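Local coordinates for protein 4-oxalmesaconate hydratase (Pseudomonas putida, PDB 5CGZ) that catalyses, as a zinc-dependent hexameric hydratase, the conversion of oxalomesaconate enol to 4-carboxy-4-hydroxy-2-oxoadipate, the third step of gallate degradation, at residues L37-W49 with M54-E66. Sequence-based numbering, arbitrary orientation. Where two conformers were deposited one is given.
Sequences LSFGERGESAKLW and MTEAKVKDARREE. With ZN (zinc ion), chain C.
Met-54 CG and Val-59 CG2 lie over one face of the Trp-49 indole, Met-54 CG 4.1 Å from the centroid of its six-membered ring. Glu-56 CG meets the ring edge in plane. The indole NE1 donates almost straight to Glu-41 O (2.7 Å, 161°), which fixes the ring's rotation. Lys-60 covers a face of the Phe-39 ring with its CB and backbone O; Arg-64 CB approaches obliquely, 3.5 Å from Phe-39 CE1. Lys-60 runs on extended to a salt bridge with Asp-82.

Leu-48 CD1 sits over a face of the Arg-63 guanidinium. Ser-45 OG lies in its plane, 2.8 Å from Arg-63 NH1, and itself donates to Gly-40 O. Bends at chi2 (-78°) and chi3 bring Arg-63 NE and NH2 side-on to Glu-66 OE1. With an alanine in place of Arg-63, Glu-66 is likely to lose this partner and Ser-45 OG its donor, and a gap would probably open beside Leu-48. Farther out, Arg-42 NH1 forms a salt bridge to Glu-56 OE2 (2.9 Å), and water 1 links Glu-56 OE1 with Glu-41 OE2.

The loop after strand 31-36 and short helix 46-50 thus pack on helix 56-74 and the turn leading into it. The loop carries Glu-44, whose OE2, in the conformer given, binds zinc at 2.0 Å beside His-10, Asp-13 and His-123. This is the metal site of a Rossmann-like PIG-L/MshB-family fold.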
# COMPACT_ATOMS: atom_id res chain seq x y z
N LEU A 37 -15.97 17.27 19.86
CA LEU A 37 -17.15 17.27 19.01
C LEU A 37 -18.35 16.65 19.73
O LEU A 37 -19.49 17.08 19.54
CB LEU A 37 -16.87 16.54 17.70
CG LEU A 37 -15.81 17.18 16.79
CD1 LEU A 37 -15.45 16.27 15.63
CD2 LEU A 37 -16.28 18.54 16.28
N SER A 38 -18.08 15.66 20.57
CA SER A 38 -19.12 15.01 21.37
C SER A 38 -18.53 14.64 22.72
O SER A 38 -17.35 14.90 22.96
CB SER A 38 -19.67 13.77 20.66
OG SER A 38 -18.77 12.68 20.79
N PHE A 39 -19.32 14.02 23.59
CA PHE A 39 -18.81 13.65 24.90
C PHE A 39 -18.49 12.16 25.02
O PHE A 39 -18.06 11.70 26.08
CB PHE A 39 -19.83 14.02 25.99
CG PHE A 39 -20.08 15.50 26.11
CD1 PHE A 39 -19.25 16.31 26.88
CD2 PHE A 39 -21.17 16.09 25.48
CE1 PHE A 39 -19.48 17.66 27.00
CE2 PHE A 39 -21.41 17.45 25.59
CZ PHE A 39 -20.58 18.24 26.36
N GLY A 40 -18.71 11.40 23.94
CA GLY A 40 -18.59 9.95 24.00
C GLY A 40 -19.64 9.38 24.93
O GLY A 40 -19.46 8.33 25.56
N GLU A 41 -20.77 10.07 25.00
CA GLU A 41 -21.82 9.76 25.97
C GLU A 41 -22.45 8.37 25.75
O GLU A 41 -22.83 7.70 26.71
CB GLU A 41 -22.90 10.86 25.96
CG GLU A 41 -23.62 11.10 24.62
CD GLU A 41 -22.92 12.13 23.72
OE1 GLU A 41 -21.71 12.39 23.92
OE2 GLU A 41 -23.58 12.69 22.82
N ARG A 42 -22.54 7.92 24.51
CA ARG A 42 -23.17 6.63 24.24
C ARG A 42 -22.18 5.46 24.12
O ARG A 42 -22.48 4.35 24.56
CB ARG A 42 -24.02 6.72 22.97
CG ARG A 42 -25.22 7.65 23.13
CD ARG A 42 -25.54 8.41 21.84
NE ARG A 42 -25.87 7.52 20.74
CZ ARG A 42 -27.09 7.04 20.50
NH1 ARG A 42 -28.09 7.35 21.32
NH2 ARG A 42 -27.31 6.24 19.47
N GLY A 43 -21.01 5.70 23.55
CA GLY A 43 -20.08 4.61 23.29
C GLY A 43 -18.78 4.58 24.08
O GLY A 43 -18.02 3.62 23.97
N GLU A 44 -18.51 5.62 24.86
CA GLU A 44 -17.28 5.66 25.66
C GLU A 44 -17.60 5.96 27.13
O GLU A 44 -16.83 6.63 27.82
CB GLU A 44 -16.30 6.71 25.10
CG GLU A 44 -15.84 6.46 23.64
CD GLU A 44 -14.68 7.37 23.19
OE1 GLU A 44 -14.38 8.36 23.89
OE2 GLU A 44 -14.06 7.09 22.13
N SER A 45 -18.75 5.47 27.60
CA SER A 45 -19.19 5.75 28.97
C SER A 45 -19.84 4.55 29.66
O SER A 45 -20.83 4.71 30.37
CB SER A 45 -20.17 6.93 28.94
OG SER A 45 -19.56 8.10 28.44
N ALA A 46 -19.28 3.37 29.45
CA ALA A 46 -19.87 2.12 29.93
C ALA A 46 -20.08 2.11 31.45
O ALA A 46 -21.14 1.68 31.93
CB ALA A 46 -19.01 0.94 29.51
N LYS A 47 -19.09 2.56 32.21
CA LYS A 47 -19.18 2.58 33.66
C LYS A 47 -20.42 3.34 34.12
O LYS A 47 -21.16 2.87 34.99
CB LYS A 47 -17.94 3.21 34.28
CG LYS A 47 -16.73 2.30 34.31
CD LYS A 47 -16.87 1.21 35.36
CE LYS A 47 -15.50 0.72 35.83
NZ LYS A 47 -14.71 0.10 34.73
N LEU A 48 -20.67 4.50 33.52
CA LEU A 48 -21.84 5.28 33.89
C LEU A 48 -23.14 4.57 33.53
O LEU A 48 -24.07 4.55 34.33
CB LEU A 48 -21.78 6.67 33.24
CG LEU A 48 -20.69 7.56 33.84
CD1 LEU A 48 -20.68 8.94 33.20
CD2 LEU A 48 -20.89 7.66 35.34
N TRP A 49 -23.20 3.98 32.35
CA TRP A 49 -24.44 3.31 31.93
C TRP A 49 -24.76 2.10 32.81
O TRP A 49 -25.91 1.68 32.89
CB TRP A 49 -24.36 2.89 30.46
CG TRP A 49 -24.49 4.07 29.55
CD1 TRP A 49 -23.52 4.63 28.78
CD2 TRP A 49 -25.67 4.87 29.37
NE1 TRP A 49 -24.02 5.72 28.10
CE2 TRP A 49 -25.34 5.89 28.45
CE3 TRP A 49 -26.97 4.82 29.88
CZ2 TRP A 49 -26.27 6.85 28.03
CZ3 TRP A 49 -27.89 5.77 29.47
CH2 TRP A 49 -27.53 6.77 28.55
N MET A 54 -29.49 6.01 34.57
CA MET A 54 -28.56 6.87 33.84
C MET A 54 -29.25 7.48 32.63
O MET A 54 -30.16 6.89 32.06
CB MET A 54 -27.32 6.07 33.42
CG MET A 54 -26.18 6.92 32.89
SD MET A 54 -25.70 8.29 33.97
CE MET A 54 -25.52 7.44 35.54
N THR A 55 -28.83 8.68 32.26
CA THR A 55 -29.35 9.34 31.07
C THR A 55 -28.20 9.96 30.28
O THR A 55 -27.12 10.20 30.83
CB THR A 55 -30.36 10.43 31.42
OG1 THR A 55 -29.68 11.51 32.08
CG2 THR A 55 -31.45 9.88 32.33
N GLU A 56 -28.43 10.22 28.99
CA GLU A 56 -27.40 10.85 28.18
C GLU A 56 -27.03 12.21 28.76
O GLU A 56 -25.85 12.58 28.78
CB GLU A 56 -27.85 10.97 26.72
CG GLU A 56 -27.91 9.60 26.02
CD GLU A 56 -28.06 9.71 24.51
OE1 GLU A 56 -27.77 10.78 23.94
OE2 GLU A 56 -28.48 8.70 23.88
N ALA A 57 -28.02 12.94 29.26
CA ALA A 57 -27.77 14.26 29.84
C ALA A 57 -26.85 14.13 31.05
O ALA A 57 -25.92 14.91 31.22
CB ALA A 57 -29.07 14.95 30.23
N LYS A 58 -27.11 13.12 31.88
CA LYS A 58 -26.27 12.90 33.05
C LYS A 58 -24.86 12.49 32.63
O LYS A 58 -23.87 12.93 33.23
CB LYS A 58 -26.86 11.84 33.97
CG LYS A 58 -28.13 12.26 34.73
CD LYS A 58 -28.39 11.24 35.85
CE LYS A 58 -29.85 11.12 36.23
NZ LYS A 58 -30.00 10.05 37.25
N VAL A 59 -24.75 11.64 31.61
CA VAL A 59 -23.44 11.21 31.14
C VAL A 59 -22.65 12.41 30.61
O VAL A 59 -21.49 12.62 30.98
CB VAL A 59 -23.54 10.13 30.06
CG1 VAL A 59 -22.14 9.77 29.55
CG2 VAL A 59 -24.22 8.90 30.63
N LYS A 60 -23.30 13.22 29.78
CA LYS A 60 -22.66 14.40 29.22
C LYS A 60 -22.13 15.33 30.32
O LYS A 60 -21.03 15.88 30.20
CB LYS A 60 -23.62 15.17 28.30
CG LYS A 60 -24.01 14.44 27.02
CD LYS A 60 -24.89 15.35 26.15
CE LYS A 60 -25.49 14.61 24.98
NZ LYS A 60 -26.25 15.55 24.11
N ASP A 61 -22.91 15.51 31.38
CA ASP A 61 -22.49 16.37 32.49
C ASP A 61 -21.22 15.83 33.12
O ASP A 61 -20.27 16.58 33.37
CB ASP A 61 -23.58 16.50 33.56
CG ASP A 61 -24.74 17.36 33.11
OD1 ASP A 61 -24.57 18.16 32.16
OD2 ASP A 61 -25.83 17.25 33.72
N ALA A 62 -21.19 14.53 33.39
CA ALA A 62 -20.02 13.92 33.99
C ALA A 62 -18.80 14.05 33.06
O ALA A 62 -17.71 14.45 33.49
CB ALA A 62 -20.29 12.46 34.33
N ARG A 63 -18.99 13.75 31.78
CA ARG A 63 -17.91 13.85 30.80
C ARG A 63 -17.40 15.29 30.66
O ARG A 63 -16.19 15.52 30.57
CB ARG A 63 -18.37 13.33 29.43
CG ARG A 63 -18.69 11.85 29.39
CD ARG A 63 -17.44 11.00 29.32
NE ARG A 63 -16.93 10.61 30.63
CZ ARG A 63 -17.23 9.48 31.25
NH1 ARG A 63 -18.06 8.60 30.69
NH2 ARG A 63 -16.71 9.21 32.44
N ARG A 64 -18.32 16.25 30.62
CA ARG A 64 -17.96 17.66 30.50
C ARG A 64 -17.08 18.11 31.66
O ARG A 64 -16.07 18.80 31.47
CB ARG A 64 -19.23 18.54 30.43
CG ARG A 64 -18.97 20.03 30.12
CD ARG A 64 -20.27 20.89 30.21
NE ARG A 64 -21.30 20.53 29.24
CZ ARG A 64 -22.44 19.88 29.52
NH1 ARG A 64 -22.70 19.50 30.77
NH2 ARG A 64 -23.32 19.59 28.56
N GLU A 65 -17.44 17.70 32.87
CA GLU A 65 -16.69 18.14 34.05
C GLU A 65 -15.29 17.53 34.05
O GLU A 65 -14.32 18.19 34.41
CB GLU A 65 -17.44 17.76 35.33
CG GLU A 65 -17.25 18.76 36.46
CD GLU A 65 -17.81 20.14 36.14
OE1 GLU A 65 -17.32 21.14 36.71
OE2 GLU A 65 -18.75 20.23 35.31
N GLU A 66 -15.19 16.27 33.64
CA GLU A 66 -13.88 15.62 33.53
C GLU A 66 -12.98 16.33 32.52
O GLU A 66 -11.82 16.60 32.81
CB GLU A 66 -14.05 14.16 33.12
CG GLU A 66 -14.66 13.30 34.20
CD GLU A 66 -14.86 11.86 33.75
OE1 GLU A 66 -14.77 11.61 32.52
OE2 GLU A 66 -15.09 11.00 34.62
ZN ZN C . -13.11 8.40 21.03
O HOH W 1 -26.04 11.94 22.18
O HOH W 2 -12.04 6.64 22.44